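Local structure of Baccell_00875 (Bacteroides cellulosilyticus DSM 14838, 5NOK) at residues 88-93 against 103-108; 389-394 against 437-442. The protein probably acts as a polysaccharide lyase that removes rhamnose caps from arabinogalactan glycans by cleaving at the adjoining glucuronate. All coordinates share one frame; numbering follows the deposited sequence.

From the N terminus the chain first builds a β-sheet region. There contact 1 closes a short connection: 88-93 leaves strand 84-90, the chain runs through strand 95-96, and 103-108 returns on strand 102-107, so that two strands of different sheets meet through side chains and waters. After further β-structure the chain enters a helical domain that resembles an (α/α) toroid. Contact 2 closes a longer excursion there, in which 389-394 and 437-442 flank helices 397-409 and 412-429 and join the loops leading into helices 397-409 and 449-464. The two closures follow in series, neither nesting nor crossing, with their centres about 52 Å apart.

Contact 1 of 2, residues 88-93 against 103-108; sequences REWRIP and VLYREG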
ATOM      1  N   ARG A  88       9.051   6.824 -29.070  1.00 30.38           N
ATOM      2  CA  ARG A  88       8.128   7.819 -29.570  1.00 31.81           C
ATOM      3  C   ARG A  88       7.044   8.068 -28.543  1.00 30.23           C
ATOM      4  O   ARG A  88       6.648   7.150 -27.821  1.00 26.41           O
ATOM      5  CB  ARG A  88       7.513   7.338 -30.885  1.00 33.70           C
ATOM      6  CG  ARG A  88       8.571   7.243 -31.949  1.00 37.21           C
ATOM      7  CD  ARG A  88       8.032   6.875 -33.301  1.00 42.26           C
ATOM      8  NE  ARG A  88       9.151   6.620 -34.208  1.00 46.26           N
ATOM      9  CZ  ARG A  88       9.918   7.566 -34.760  1.00 46.64           C
ATOM     10  NH1 ARG A  88       9.686   8.868 -34.538  1.00 46.68           N
ATOM     11  NH2 ARG A  88      10.919   7.202 -35.559  1.00 44.65           N
ATOM     12  N   GLU A  89       6.596   9.320 -28.482  1.00 29.30           N
ATOM     13  CA  GLU A  89       5.524   9.761 -27.605  1.00 31.53           C
ATOM     14  C   GLU A  89       4.515  10.405 -28.516  1.00 31.59           C
ATOM     15  O   GLU A  89       4.880  11.264 -29.320  1.00 31.20           O
ATOM     16  CB  GLU A  89       6.023  10.793 -26.591  1.00 35.48           C
ATOM     17  CG  GLU A  89       7.025  10.279 -25.557  1.00 40.06           C
ATOM     18  CD  GLU A  89       7.793  11.406 -24.852  1.00 48.00           C
ATOM     19  OE1 GLU A  89       8.623  12.064 -25.524  1.00 60.26           O
ATOM     20  OE2 GLU A  89       7.589  11.644 -23.632  1.00 47.45           O
ATOM     21  N   TRP A  90       3.258   9.976 -28.443  1.00 30.26           N
ATOM     22  CA  TRP A  90       2.220  10.666 -29.201  1.00 30.78           C
ATOM     23  C   TRP A  90       1.627  11.790 -28.357  1.00 29.81           C
ATOM     24  O   TRP A  90       1.501  11.676 -27.114  1.00 30.59           O
ATOM     25  CB  TRP A  90       1.181   9.717 -29.829  1.00 29.85           C
ATOM     26  CG  TRP A  90       0.215   9.068 -28.921  1.00 28.15           C
ATOM     27  CD1 TRP A  90      -1.003   9.547 -28.554  1.00 28.44           C
ATOM     28  CD2 TRP A  90       0.332   7.779 -28.341  1.00 27.19           C
ATOM     29  NE1 TRP A  90      -1.646   8.643 -27.742  1.00 28.35           N
ATOM     30  CE2 TRP A  90      -0.858   7.539 -27.610  1.00 27.26           C
ATOM     31  CE3 TRP A  90       1.316   6.780 -28.383  1.00 27.15           C
ATOM     32  CZ2 TRP A  90      -1.073   6.369 -26.893  1.00 26.68           C
ATOM     33  CZ3 TRP A  90       1.098   5.608 -27.649  1.00 26.27           C
ATOM     34  CH2 TRP A  90      -0.082   5.419 -26.915  1.00 25.80           C
ATOM     35  N   ARG A  91       1.312  12.881 -29.040  1.00 28.77           N
ATOM     36  CA  ARG A  91       0.943  14.130 -28.383  1.00 30.92           C
ATOM     37  C   ARG A  91       0.144  15.113 -29.244  1.00 30.83           C
ATOM     38  O   ARG A  91      -0.821  15.716 -28.760  1.00 31.14           O
ATOM     39  CB  ARG A  91       2.176  14.815 -27.827  1.00 33.16           C
ATOM     40  CG  ARG A  91       1.863  16.030 -26.969  1.00 35.35           C
ATOM     41  CD  ARG A  91       3.116  16.761 -26.538  1.00 38.85           C
ATOM     42  NE  ARG A  91       2.748  18.144 -26.241  1.00 43.76           N
ATOM     43  CZ  ARG A  91       2.974  19.199 -27.023  1.00 44.45           C
ATOM     44  NH1 ARG A  91       3.624  19.093 -28.183  1.00 42.74           N
ATOM     45  NH2 ARG A  91       2.562  20.392 -26.614  1.00 46.90           N
ATOM     46  N   ILE A  92       0.556  15.302 -30.488  1.00 32.59           N
ATOM     47  CA  ILE A  92      -0.109  16.206 -31.405  1.00 33.87           C
ATOM     48  C   ILE A  92      -0.749  15.352 -32.476  1.00 34.77           C
ATOM     49  O   ILE A  92      -0.049  14.638 -33.196  1.00 35.29           O
ATOM     50  CB  ILE A  92       0.880  17.183 -32.094  1.00 37.30           C
ATOM     51  CG1 ILE A  92       1.665  18.002 -31.057  1.00 38.64           C
ATOM     52  CG2 ILE A  92       0.140  18.084 -33.093  1.00 38.74           C
ATOM     53  CD1 ILE A  92       0.808  18.814 -30.095  1.00 40.98           C
ATOM     54  N   PRO A  93      -2.079  15.430 -32.607  1.00 33.19           N
ATOM     55  CA  PRO A  93      -2.731  14.647 -33.638  1.00 33.17           C
ATOM     56  C   PRO A  93      -2.408  15.094 -35.046  1.00 32.83           C
ATOM     57  O   PRO A  93      -2.089  16.236 -35.279  1.00 35.09           O
ATOM     58  CB  PRO A  93      -4.219  14.870 -33.377  1.00 32.09           C
ATOM     59  CG  PRO A  93      -4.314  15.422 -32.019  1.00 32.88           C
ATOM     60  CD  PRO A  93      -3.043  16.156 -31.772  1.00 33.06           C
ATOM     61  N   VAL A 103      -9.500  10.608 -32.899  1.00 32.14           N
ATOM     62  CA  VAL A 103      -8.180  11.236 -32.937  1.00 30.92           C
ATOM     63  C   VAL A 103      -7.199  10.252 -33.574  1.00 32.08           C
ATOM     64  O   VAL A 103      -7.207   9.058 -33.243  1.00 31.95           O
ATOM     65  CB  VAL A 103      -7.681  11.621 -31.518  1.00 29.74           C
ATOM     66  CG1 VAL A 103      -6.580  12.657 -31.601  1.00 29.51           C
ATOM     67  CG2 VAL A 103      -8.788  12.195 -30.667  1.00 30.38           C
ATOM     68  N   LEU A 104      -6.364  10.756 -34.482  1.00 32.41           N
ATOM     69  CA  LEU A 104      -5.376   9.954 -35.204  1.00 33.59           C
ATOM     70  C   LEU A 104      -4.030  10.612 -35.005  1.00 32.71           C
ATOM     71  O   LEU A 104      -3.877  11.780 -35.315  1.00 34.24           O
ATOM     72  CB  LEU A 104      -5.684   9.869 -36.706  1.00 36.11           C
ATOM     73  CG  LEU A 104      -4.828   8.925 -37.587  1.00 40.09           C
ATOM     74  CD1 LEU A 104      -5.631   8.377 -38.756  1.00 44.79           C
ATOM     75  CD2 LEU A 104      -3.573   9.569 -38.154  1.00 41.70           C
ATOM     76  N   TYR A 105      -3.075   9.857 -34.461  1.00 29.81           N
ATOM     77  CA  TYR A 105      -1.691  10.276 -34.337  1.00 28.05           C
ATOM     78  C   TYR A 105      -0.851   9.358 -35.201  1.00 28.68           C
ATOM     79  O   TYR A 105      -1.238   8.207 -35.500  1.00 26.06           O
ATOM     80  CB  TYR A 105      -1.197  10.123 -32.904  1.00 26.66           C
ATOM     81  CG  TYR A 105      -2.074  10.733 -31.860  1.00 25.37           C
ATOM     82  CD1 TYR A 105      -3.195  10.049 -31.388  1.00 25.01           C
ATOM     83  CD2 TYR A 105      -1.767  11.951 -31.310  1.00 23.92           C
ATOM     84  CE1 TYR A 105      -4.016  10.594 -30.417  1.00 25.90           C
ATOM     85  CE2 TYR A 105      -2.580  12.518 -30.335  1.00 25.53           C
ATOM     86  CZ  TYR A 105      -3.716  11.844 -29.902  1.00 25.86           C
ATOM     87  OH  TYR A 105      -4.507  12.380 -28.946  1.00 21.87           O
ATOM     88  N   ARG A 106       0.313   9.860 -35.579  1.00 30.64           N
ATOM     89  CA  ARG A 106       1.219   9.096 -36.406  1.00 34.72           C
ATOM     90  C   ARG A 106       2.621   9.377 -35.953  1.00 33.70           C
ATOM     91  O   ARG A 106       3.087  10.485 -36.056  1.00 34.34           O
ATOM     92  CB  ARG A 106       1.035   9.433 -37.874  1.00 36.78           C
ATOM     93  CG  ARG A 106       2.046   8.725 -38.764  1.00 44.30           C
ATOM     94  CD  ARG A 106       1.449   8.317 -40.094  1.00 49.82           C
ATOM     95  NE  ARG A 106       0.651   9.404 -40.651  1.00 54.90           N
ATOM     96  CZ  ARG A 106      -0.615   9.338 -41.065  1.00 53.90           C
ATOM     97  NH1 ARG A 106      -1.311   8.197 -41.069  1.00 53.61           N
ATOM     98  NH2 ARG A 106      -1.181  10.449 -41.520  1.00 52.57           N
ATOM     99  N   GLU A 107       3.280   8.358 -35.426  1.00 35.73           N
ATOM    100  CA  GLU A 107       4.623   8.508 -34.905  1.00 36.50           C
ATOM    101  C   GLU A 107       5.445   7.441 -35.608  1.00 36.97           C
ATOM    102  O   GLU A 107       5.331   6.251 -35.294  1.00 36.56           O
ATOM    103  CB  GLU A 107       4.618   8.348 -33.381  1.00 38.08           C
ATOM    104  CG  GLU A 107       3.690   9.298 -32.622  1.00 40.74           C
ATOM    105  CD  GLU A 107       4.059  10.788 -32.710  1.00 44.47           C
ATOM    106  OE1 GLU A 107       5.258  11.128 -32.880  1.00 46.64           O
ATOM    107  OE2 GLU A 107       3.130  11.635 -32.589  1.00 47.16           O
ATOM    108  N   GLY A 108       6.221   7.872 -36.606  1.00 37.42           N
ATOM    109  CA  GLY A 108       7.013   6.964 -37.435  1.00 38.14           C
ATOM    110  C   GLY A 108       6.116   6.117 -38.327  1.00 38.60           C
ATOM    111  O   GLY A 108       5.239   6.639 -39.011  1.00 42.87           O
TER
HETATM  112  O   HOH W   1       7.775  11.154 -30.589  1.00 35.26           O
HETATM  113  O   HOH W   2       0.839  12.377 -34.280  1.00 28.31           O
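W90 sets the edge of its five-membered ring on the face of Y105 in a tilted edge-to-face pair, with CD1 over the centre of the phenol ring and the planes at 51°. The indole reaches it because CG is lodged between the backbone N and the carbonyl carbon (chi1 72°). Beside the same phenol P93 points the same way, its CG 3.8 Å from Y105 CE2 and 3.6 Å from V103 CG1. E107 is bent at chi2 (-65°), which folds its carboxylate back alongside the backbone of W90, with OE2 3.6 Å from W90 CA. Two waters extend its grip. One accepts from E89 N (3.0 Å) and bonds weakly to OE1; the other accepts from R106 N (2.9 Å) and sits between E107 OE2 and I92 O. R88, extended from CG to NE, lays CD 3.7 Å from E107 CB and one guanidinium face over G108 CA. The strands run antiparallel, yet belong to different sheets: 84-90 pairs with strand 75-81, and 102-107 with strand 110-119. W90 NE1 bonds to G73 O, Y105 OH to T37 O, and F129 of strand 122-131 meets the indole.

Contact 2 of 2, residues 389-394 against 437-442; sequences RDEGAE and YSSVDQ
D390 and S438 meet at the heart of this contact, where an Asx turn at 390-392 binds a second loop of the helical domain. S438 OG donates to D390 OD2 (2.9 Å) from the syn side, 19° out of the carboxylate plane. The other oxygen, OD1, accepts from G392 N at 3.3 Å, met from above that plane, and this bond defines the turn. D390 is placed for both by a chi1 of 73°, which tucks CG between its own backbone N and carbonyl carbon. G392 N also gives a weak bond to S438 O (3.1 Å), so one N-H is shared by two acceptors that lie close together. Next along, A393 CB packs 3.6 Å from S438 CB. E391, turned at chi2 (98°), brings OE1 to the backbone of V440: the V440 N to E391 OE1 bond measures 2.8 Å and enters nearly end-on to the C-O bond. One step out, D390 OD1 also forms a salt bridge with R395 NH1. Were D390 shortened to an alanine, the S438 hydroxyl would probably lose its acceptor, G392 N would keep only its weak bond to S438 O, and R395 would be left without its charged mate. Farther off, N444 bonds weakly to S438 OG, N450 of helix 449-464 touches both A393 and S438, and F424 of helix 412-429 packs on E391 and V440. Within its own segment S439 OG donates to D441 OD1 (2.7 Å), bridging over V440.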
ATOM      1  N   ARG A 389      17.488   6.714   8.920  1.00 47.45           N
ATOM      2  CA  ARG A 389      18.331   5.513   8.938  1.00 48.31           C
ATOM      3  C   ARG A 389      19.173   5.407  10.208  1.00 50.08           C
ATOM      4  O   ARG A 389      20.209   4.740  10.191  1.00 50.68           O
ATOM      5  CB  ARG A 389      19.249   5.510   7.706  1.00 46.95           C
ATOM      6  CG  ARG A 389      18.513   5.351   6.390  1.00 48.26           C
ATOM      7  CD  ARG A 389      19.288   5.934   5.215  1.00 50.22           C
ATOM      8  NE  ARG A 389      18.503   5.874   3.986  1.00 51.06           N
ATOM      9  CZ  ARG A 389      17.473   6.674   3.693  1.00 52.14           C
ATOM     10  NH1 ARG A 389      17.084   7.639   4.528  1.00 52.34           N
ATOM     11  NH2 ARG A 389      16.818   6.512   2.542  1.00 48.67           N
ATOM     12  N   ASP A 390      18.719   6.028  11.305  1.00 53.90           N
ATOM     13  CA  ASP A 390      19.510   6.143  12.564  1.00 56.00           C
ATOM     14  C   ASP A 390      19.215   5.003  13.566  1.00 58.44           C
ATOM     15  O   ASP A 390      18.716   3.952  13.147  1.00 61.38           O
ATOM     16  CB  ASP A 390      19.395   7.576  13.162  1.00 58.39           C
ATOM     17  CG  ASP A 390      18.026   7.884  13.799  1.00 58.64           C
ATOM     18  OD1 ASP A 390      17.266   6.955  14.154  1.00 55.20           O
ATOM     19  OD2 ASP A 390      17.723   9.089  13.965  1.00 58.76           O
ATOM     20  N   GLU A 391      19.502   5.197  14.860  1.00 58.25           N
ATOM     21  CA  GLU A 391      19.542   4.104  15.865  1.00 57.78           C
ATOM     22  C   GLU A 391      18.239   3.830  16.626  1.00 56.10           C
ATOM     23  O   GLU A 391      18.103   2.768  17.250  1.00 55.34           O
ATOM     24  CB  GLU A 391      20.597   4.406  16.937  1.00 63.48           C
ATOM     25  CG  GLU A 391      21.931   4.910  16.426  1.00 65.56           C
ATOM     26  CD  GLU A 391      22.081   6.424  16.495  1.00 67.26           C
ATOM     27  OE1 GLU A 391      22.345   6.961  17.607  1.00 63.08           O
ATOM     28  OE2 GLU A 391      21.960   7.066  15.422  1.00 66.83           O
ATOM     29  N   GLY A 392      17.323   4.801  16.630  1.00 56.93           N
ATOM     30  CA  GLY A 392      16.020   4.684  17.315  1.00 59.09           C
ATOM     31  C   GLY A 392      14.851   5.027  16.398  1.00 58.21           C
ATOM     32  O   GLY A 392      14.793   4.533  15.274  1.00 62.24           O
ATOM     33  N   ALA A 393      13.936   5.882  16.870  1.00 54.10           N
ATOM     34  CA  ALA A 393      12.700   6.227  16.152  1.00 49.33           C
ATOM     35  C   ALA A 393      11.979   4.927  15.751  1.00 47.64           C
ATOM     36  O   ALA A 393      11.778   4.079  16.610  1.00 44.52           O
ATOM     37  CB  ALA A 393      12.982   7.162  14.960  1.00 47.49           C
ATOM     38  N   GLU A 394      11.661   4.712  14.469  1.00 47.95           N
ATOM     39  CA  GLU A 394      10.925   3.496  14.061  1.00 46.95           C
ATOM     40  C   GLU A 394      11.649   2.192  14.398  1.00 47.20           C
ATOM     41  O   GLU A 394      10.976   1.161  14.559  1.00 49.39           O
ATOM     42  CB  GLU A 394      10.567   3.512  12.555  1.00 46.32           C
ATOM     43  CG  GLU A 394       9.435   4.459  12.146  1.00 46.49           C
ATOM     44  CD  GLU A 394       9.860   5.885  11.841  1.00 46.23           C
ATOM     45  OE1 GLU A 394      10.993   6.304  12.200  1.00 50.48           O
ATOM     46  OE2 GLU A 394       9.046   6.616  11.240  1.00 45.14           O
ATOM     47  N   TYR A 437      14.891  11.153  21.974  1.00 59.20           N
ATOM     48  CA  TYR A 437      15.557  11.381  20.706  1.00 57.40           C
ATOM     49  C   TYR A 437      15.730  10.033  20.011  1.00 54.43           C
ATOM     50  O   TYR A 437      15.535   8.980  20.625  1.00 54.02           O
ATOM     51  CB  TYR A 437      16.914  12.042  20.943  1.00 56.14           C
ATOM     52  CG  TYR A 437      16.812  13.446  21.492  1.00 57.81           C
ATOM     53  CD1 TYR A 437      16.648  14.526  20.637  1.00 59.56           C
ATOM     54  CD2 TYR A 437      16.864  13.695  22.868  1.00 57.64           C
ATOM     55  CE1 TYR A 437      16.551  15.820  21.124  1.00 63.96           C
ATOM     56  CE2 TYR A 437      16.768  14.989  23.368  1.00 56.95           C
ATOM     57  CZ  TYR A 437      16.612  16.049  22.493  1.00 60.04           C
ATOM     58  OH  TYR A 437      16.519  17.345  22.951  1.00 59.65           O
ATOM     59  N   SER A 438      16.095  10.083  18.732  1.00 53.49           N
ATOM     60  CA  SER A 438      16.344   8.882  17.929  1.00 54.64           C
ATOM     61  C   SER A 438      17.840   8.652  17.667  1.00 60.59           C
ATOM     62  O   SER A 438      18.208   7.728  16.939  1.00 63.66           O
ATOM     63  CB  SER A 438      15.568   8.982  16.612  1.00 49.55           C
ATOM     64  OG  SER A 438      15.894  10.151  15.882  1.00 42.55           O
ATOM     65  N   SER A 439      18.689   9.463  18.301  1.00 63.74           N
ATOM     66  CA  SER A 439      20.113   9.547  17.988  1.00 64.50           C
ATOM     67  C   SER A 439      20.893   9.757  19.297  1.00 67.24           C
ATOM     68  O   SER A 439      20.460  10.542  20.149  1.00 59.04           O
ATOM     69  CB  SER A 439      20.335  10.722  17.031  1.00 63.86           C
ATOM     70  OG  SER A 439      21.439  10.500  16.184  1.00 64.80           O
ATOM     71  N   VAL A 440      22.026   9.064  19.453  1.00 69.14           N
ATOM     72  CA  VAL A 440      22.818   9.131  20.708  1.00 68.53           C
ATOM     73  C   VAL A 440      23.385  10.523  21.057  1.00 69.41           C
ATOM     74  O   VAL A 440      23.465  10.870  22.236  1.00 62.35           O
ATOM     75  CB  VAL A 440      23.957   8.082  20.774  1.00 66.26           C
ATOM     76  CG1 VAL A 440      23.373   6.674  20.821  1.00 64.93           C
ATOM     77  CG2 VAL A 440      24.969   8.253  19.640  1.00 69.88           C
ATOM     78  N   ASP A 441      23.769  11.293  20.035  1.00 68.31           N
ATOM     79  CA  ASP A 441      24.193  12.691  20.203  1.00 68.89           C
ATOM     80  C   ASP A 441      23.093  13.635  20.716  1.00 69.63           C
ATOM     81  O   ASP A 441      23.390  14.609  21.408  1.00 76.02           O
ATOM     82  CB  ASP A 441      24.783  13.253  18.894  1.00 74.42           C
ATOM     83  CG  ASP A 441      23.776  13.273  17.734  1.00 79.90           C
ATOM     84  OD1 ASP A 441      23.143  12.226  17.475  1.00 77.03           O
ATOM     85  OD2 ASP A 441      23.632  14.330  17.075  1.00 81.51           O
ATOM     86  N   GLN A 442      21.842  13.353  20.351  1.00 63.16           N
ATOM     87  CA  GLN A 442      20.672  14.157  20.740  1.00 60.17           C
ATOM     88  C   GLN A 442      20.662  15.610  20.223  1.00 63.06           C
ATOM     89  O   GLN A 442      20.008  16.470  20.817  1.00 63.00           O
ATOM     90  CB  GLN A 442      20.466  14.125  22.256  1.00 55.92           C
ATOM     91  CG  GLN A 442      20.615  12.745  22.884  1.00 53.54           C
ATOM     92  CD  GLN A 442      20.080  12.642  24.318  1.00 53.45           C
ATOM     93  OE1 GLN A 442      19.946  11.527  24.852  1.00 47.89           O
ATOM     94  NE2 GLN A 442      19.764  13.795  24.944  1.00 50.44           N
TER